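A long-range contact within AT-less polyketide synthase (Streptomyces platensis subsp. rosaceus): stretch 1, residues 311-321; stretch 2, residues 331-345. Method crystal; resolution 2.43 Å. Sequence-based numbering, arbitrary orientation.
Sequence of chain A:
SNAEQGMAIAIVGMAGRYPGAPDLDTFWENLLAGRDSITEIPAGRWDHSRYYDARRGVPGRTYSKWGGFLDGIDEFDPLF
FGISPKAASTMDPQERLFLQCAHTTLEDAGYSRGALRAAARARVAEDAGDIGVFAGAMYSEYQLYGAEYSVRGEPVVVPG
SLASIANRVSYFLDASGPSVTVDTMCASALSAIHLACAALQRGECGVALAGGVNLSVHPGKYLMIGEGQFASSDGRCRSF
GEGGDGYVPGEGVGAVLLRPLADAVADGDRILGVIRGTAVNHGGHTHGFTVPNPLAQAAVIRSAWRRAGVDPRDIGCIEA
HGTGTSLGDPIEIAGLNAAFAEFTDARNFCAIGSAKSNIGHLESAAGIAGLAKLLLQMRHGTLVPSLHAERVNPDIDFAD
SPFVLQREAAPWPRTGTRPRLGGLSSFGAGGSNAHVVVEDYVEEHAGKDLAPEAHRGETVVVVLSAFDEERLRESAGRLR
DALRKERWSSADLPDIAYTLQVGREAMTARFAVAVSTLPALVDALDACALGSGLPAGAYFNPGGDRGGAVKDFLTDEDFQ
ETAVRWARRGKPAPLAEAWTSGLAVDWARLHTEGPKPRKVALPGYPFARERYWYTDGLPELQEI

Stretch 1 (311-321) DPRDIGCIEAH
Stretch 2 (331-345) IEIAGLNAAFAEFTD

How are the two backbones laid out? Stretch 1 opens with a short 3-10 segment, 312-314, in which Asp 314 N bonds to Asp 311 O at 2.7 Å and phi/psi runs from -49/-24 at Pro 312 to -86/-10 at Asp 314. Ile 315 (-58/121) and Gly 316 (-92/-28) lead into a strand that includes 317-319 (Ile 318 at -117/119), before the chain ends in loop at Ala 320 (-83/165) and His 321 (-59/-60). Stretch 2 is already helical at Ile 331, in a helix that begins earlier in the chain, with phi near -65 and psi near -40, and its i to i+4 bonds include Leu 336 N to Glu 332 O at 3.0 Å. Beyond the helix, Phe 343 has phi/psi -134/-45, and Thr 344 (-142/153) is extended, although Thr 344 N still reaches Phe 340 O at 3.0 Å. The two chains run in opposite directions: His 321 CA lies 7.7 Å from Glu 332 CA, Pro 312 CA 6.6 Å from Phe 340 CA, and Arg 313 CA 6.5 Å from Thr 344 CA.

What ties the end of stretch 1 to the first part of stretch 2? Glu 332, with chi1 and chi2 both t (175° and 166°) and chi3 at -159°, extends toward stretch 1 and accepts a hydrogen bond from the backbone: His 321 N to Glu 332 OE1 is 2.6 Å, with an angle of 143° at the hydrogen. This is the one hydrogen bond between the stretches, and it gives a buried amide a carboxylate partner. The same oxygen lies close to a methyl group, Ala 320 CB to Glu 332 OE1 being 3.1 Å. His 321 is t (chi1 -166°, chi2 50°); its CB points toward the helix, but its ring leads away.

Which side chains fill the space between strand and helix? Ile 318 (m, m) points toward the helix and meets Leu 336 (chi1 -79°, chi2 163°), with Ile 318 CG2 4.3 Å from Leu 336 CD2. One helical turn further on, Phe 340 (chi1 -81°, chi2 -85°) leaves its backbone sideways, yet its ring end comes nearer to stretch 1. The ring edge receives Ile 318 CG1 at 4.5 Å from Phe 340 CZ, and Ile 315 CB at 4.3 Å from the same CZ. Pro 312 O also lies near the ring plane, 3.2 Å from Phe 340 CE1, so a carbonyl oxygen faces the slightly positive edge of the aromatic ring.

How does the 3-10 segment meet the chain beyond the helix? Pro 312, in a C-gamma exo pucker, points toward stretch 2 and sets its CG over one face of Phe 343 (chi1 -61°, chi2 -85°). Pro 312 CG stands 3.7 Å from the centroid of the Phe 343 ring, 28° off the normal, a CH-pi contact in which the aliphatic CG of Pro 312 lies against the pi cloud. Beside it, Arg 313 (t, p, t, chi4 85°) adds an aliphatic touch, with Arg 313 CB 3.7 Å from Thr 344 CG2; Thr 344 has chi1 at 45°.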

# COMPACT_ATOMS: atom_id res chain seq x y z
N ASP A 311 -0.45 -26.30 -5.10
CA ASP A 311 0.52 -27.33 -4.75
C ASP A 311 1.77 -26.65 -4.20
O ASP A 311 2.55 -26.07 -4.96
CB ASP A 311 0.86 -28.20 -5.97
CG ASP A 311 1.65 -29.45 -5.60
OD1 ASP A 311 2.24 -29.51 -4.51
OD2 ASP A 311 1.67 -30.39 -6.43
N PRO A 312 1.96 -26.70 -2.87
CA PRO A 312 3.05 -26.03 -2.16
C PRO A 312 4.44 -26.26 -2.76
O PRO A 312 5.33 -25.44 -2.55
CB PRO A 312 2.98 -26.64 -0.75
CG PRO A 312 1.83 -27.60 -0.76
CD PRO A 312 0.99 -27.30 -1.95
N ARG A 313 4.61 -27.35 -3.50
CA ARG A 313 5.87 -27.61 -4.20
C ARG A 313 6.14 -26.53 -5.24
O ARG A 313 7.30 -26.25 -5.58
CB ARG A 313 5.85 -29.00 -4.84
CG ARG A 313 7.10 -29.36 -5.63
CD ARG A 313 8.36 -29.27 -4.77
NE ARG A 313 9.57 -29.58 -5.53
CZ ARG A 313 10.23 -28.69 -6.27
NH1 ARG A 313 11.32 -29.06 -6.93
NH2 ARG A 313 9.81 -27.43 -6.34
N ASP A 314 5.08 -25.90 -5.73
CA ASP A 314 5.19 -24.88 -6.77
C ASP A 314 5.47 -23.48 -6.22
O ASP A 314 5.76 -22.56 -6.98
CB ASP A 314 3.92 -24.85 -7.62
CG ASP A 314 3.66 -26.16 -8.33
OD1 ASP A 314 4.63 -26.78 -8.81
OD2 ASP A 314 2.48 -26.56 -8.42
N ILE A 315 5.37 -23.32 -4.90
CA ILE A 315 5.65 -22.04 -4.26
C ILE A 315 7.06 -21.58 -4.58
O ILE A 315 8.03 -22.28 -4.28
CB ILE A 315 5.49 -22.09 -2.73
CG1 ILE A 315 4.07 -22.52 -2.34
CG2 ILE A 315 5.82 -20.74 -2.12
CD1 ILE A 315 3.03 -21.46 -2.55
N GLY A 316 7.18 -20.42 -5.21
CA GLY A 316 8.47 -19.91 -5.63
C GLY A 316 9.14 -19.03 -4.60
O GLY A 316 10.37 -18.94 -4.55
N CYS A 317 8.34 -18.38 -3.77
CA CYS A 317 8.87 -17.43 -2.80
C CYS A 317 7.95 -17.30 -1.58
O CYS A 317 6.73 -17.26 -1.71
CB CYS A 317 9.08 -16.07 -3.45
SG CYS A 317 9.59 -14.75 -2.32
N ILE A 318 8.56 -17.23 -0.40
CA ILE A 318 7.84 -16.96 0.83
C ILE A 318 8.33 -15.65 1.44
O ILE A 318 9.51 -15.52 1.78
CB ILE A 318 8.01 -18.09 1.86
CG1 ILE A 318 7.31 -19.36 1.39
CG2 ILE A 318 7.46 -17.66 3.21
CD1 ILE A 318 5.80 -19.29 1.44
N GLU A 319 7.43 -14.69 1.58
CA GLU A 319 7.73 -13.46 2.31
C GLU A 319 7.39 -13.67 3.78
O GLU A 319 6.23 -13.59 4.18
CB GLU A 319 6.98 -12.27 1.72
CG GLU A 319 7.12 -10.97 2.51
CD GLU A 319 8.54 -10.46 2.57
OE1 GLU A 319 9.37 -10.88 1.74
OE2 GLU A 319 8.83 -9.63 3.46
N ALA A 320 8.42 -13.93 4.58
CA ALA A 320 8.23 -14.35 5.97
C ALA A 320 8.00 -13.18 6.93
O ALA A 320 8.26 -12.02 6.60
CB ALA A 320 9.42 -15.18 6.43
N HIS A 321 7.52 -13.51 8.12
CA HIS A 321 7.40 -12.55 9.21
C HIS A 321 8.78 -11.99 9.52
O HIS A 321 9.01 -10.79 9.41
CB HIS A 321 6.78 -13.23 10.44
CG HIS A 321 6.33 -12.27 11.49
ND1 HIS A 321 5.52 -11.18 11.22
CD2 HIS A 321 6.55 -12.24 12.83
CE1 HIS A 321 5.27 -10.53 12.34
NE2 HIS A 321 5.88 -11.15 13.33
N ILE A 331 11.44 -20.48 15.25
CA ILE A 331 10.08 -20.99 15.38
C ILE A 331 9.32 -20.86 14.06
O ILE A 331 8.60 -21.77 13.65
CB ILE A 331 9.31 -20.28 16.51
CG1 ILE A 331 9.71 -20.87 17.86
CG2 ILE A 331 7.81 -20.41 16.32
CD1 ILE A 331 9.00 -20.23 19.04
N GLU A 332 9.49 -19.72 13.38
CA GLU A 332 8.83 -19.49 12.11
C GLU A 332 9.25 -20.51 11.06
O GLU A 332 8.41 -21.01 10.30
CB GLU A 332 9.10 -18.07 11.60
CG GLU A 332 8.53 -17.82 10.22
CD GLU A 332 8.51 -16.35 9.85
OE1 GLU A 332 7.72 -15.98 8.95
OE2 GLU A 332 9.28 -15.57 10.45
N ILE A 333 10.54 -20.80 11.00
CA ILE A 333 11.05 -21.78 10.05
C ILE A 333 10.53 -23.18 10.39
O ILE A 333 10.19 -23.96 9.50
CB ILE A 333 12.59 -21.78 10.01
CG1 ILE A 333 13.09 -20.43 9.53
CG2 ILE A 333 13.10 -22.87 9.09
CD1 ILE A 333 12.55 -20.03 8.17
N ALA A 334 10.47 -23.48 11.68
CA ALA A 334 9.91 -24.75 12.14
C ALA A 334 8.46 -24.88 11.69
O ALA A 334 8.02 -25.95 11.28
CB ALA A 334 10.01 -24.86 13.65
N GLY A 335 7.72 -23.77 11.76
CA GLY A 335 6.33 -23.74 11.34
C GLY A 335 6.18 -23.98 9.85
O GLY A 335 5.32 -24.74 9.41
N LEU A 336 7.03 -23.31 9.07
CA LEU A 336 7.01 -23.46 7.63
C LEU A 336 7.40 -24.87 7.20
O LEU A 336 6.80 -25.44 6.29
CB LEU A 336 7.95 -22.44 6.98
CG LEU A 336 7.42 -21.02 6.86
CD1 LEU A 336 8.55 -20.04 6.61
CD2 LEU A 336 6.39 -20.94 5.75
N ASN A 337 8.41 -25.44 7.87
CA ASN A 337 8.85 -26.80 7.57
C ASN A 337 7.74 -27.81 7.78
O ASN A 337 7.53 -28.71 6.96
CB ASN A 337 10.06 -27.18 8.43
CG ASN A 337 11.32 -26.46 8.02
OD1 ASN A 337 11.36 -25.80 6.98
ND2 ASN A 337 12.37 -26.59 8.82
N ALA A 338 7.01 -27.66 8.89
CA ALA A 338 5.89 -28.54 9.20
C ALA A 338 4.78 -28.40 8.17
O ALA A 338 4.09 -29.36 7.86
CB ALA A 338 5.36 -28.24 10.60
N ALA A 339 4.63 -27.19 7.64
CA ALA A 339 3.62 -26.93 6.62
C ALA A 339 3.94 -27.68 5.33
O ALA A 339 3.10 -28.41 4.81
CB ALA A 339 3.51 -25.44 6.35
N PHE A 340 5.15 -27.49 4.82
CA PHE A 340 5.57 -28.11 3.57
C PHE A 340 5.68 -29.63 3.68
O PHE A 340 5.48 -30.34 2.69
CB PHE A 340 6.91 -27.53 3.12
CG PHE A 340 6.79 -26.21 2.40
CD1 PHE A 340 6.52 -26.16 1.04
CD2 PHE A 340 6.97 -25.02 3.08
CE1 PHE A 340 6.42 -24.96 0.38
CE2 PHE A 340 6.86 -23.80 2.43
CZ PHE A 340 6.59 -23.77 1.08
N ALA A 341 6.01 -30.13 4.87
CA ALA A 341 6.26 -31.55 5.06
C ALA A 341 5.02 -32.41 4.83
O ALA A 341 5.12 -33.62 4.62
CB ALA A 341 6.82 -31.81 6.45
N GLU A 342 3.85 -31.79 4.88
CA GLU A 342 2.60 -32.51 4.68
C GLU A 342 2.29 -32.71 3.20
O GLU A 342 1.26 -33.30 2.85
CB GLU A 342 1.44 -31.77 5.35
CG GLU A 342 1.38 -31.95 6.86
CD GLU A 342 1.20 -33.40 7.26
OE1 GLU A 342 0.51 -34.15 6.54
OE2 GLU A 342 1.76 -33.80 8.31
N PHE A 343 3.18 -32.23 2.33
CA PHE A 343 2.93 -32.29 0.89
C PHE A 343 4.12 -32.80 0.10
O PHE A 343 3.97 -33.62 -0.80
CB PHE A 343 2.51 -30.91 0.38
CG PHE A 343 1.25 -30.39 1.00
CD1 PHE A 343 0.01 -30.75 0.48
CD2 PHE A 343 1.29 -29.55 2.10
CE1 PHE A 343 -1.16 -30.28 1.05
CE2 PHE A 343 0.12 -29.06 2.66
CZ PHE A 343 -1.10 -29.43 2.14
N THR A 344 5.31 -32.30 0.43
CA THR A 344 6.53 -32.73 -0.26
C THR A 344 7.72 -32.86 0.68
O THR A 344 7.78 -32.20 1.71
CB THR A 344 6.92 -31.75 -1.39
OG1 THR A 344 6.81 -30.40 -0.91
CG2 THR A 344 6.02 -31.93 -2.60
N ASP A 345 8.65 -33.73 0.30
CA ASP A 345 9.89 -33.91 1.05
C ASP A 345 11.04 -33.19 0.35
O ASP A 345 12.20 -33.38 0.70
CB ASP A 345 10.21 -35.40 1.20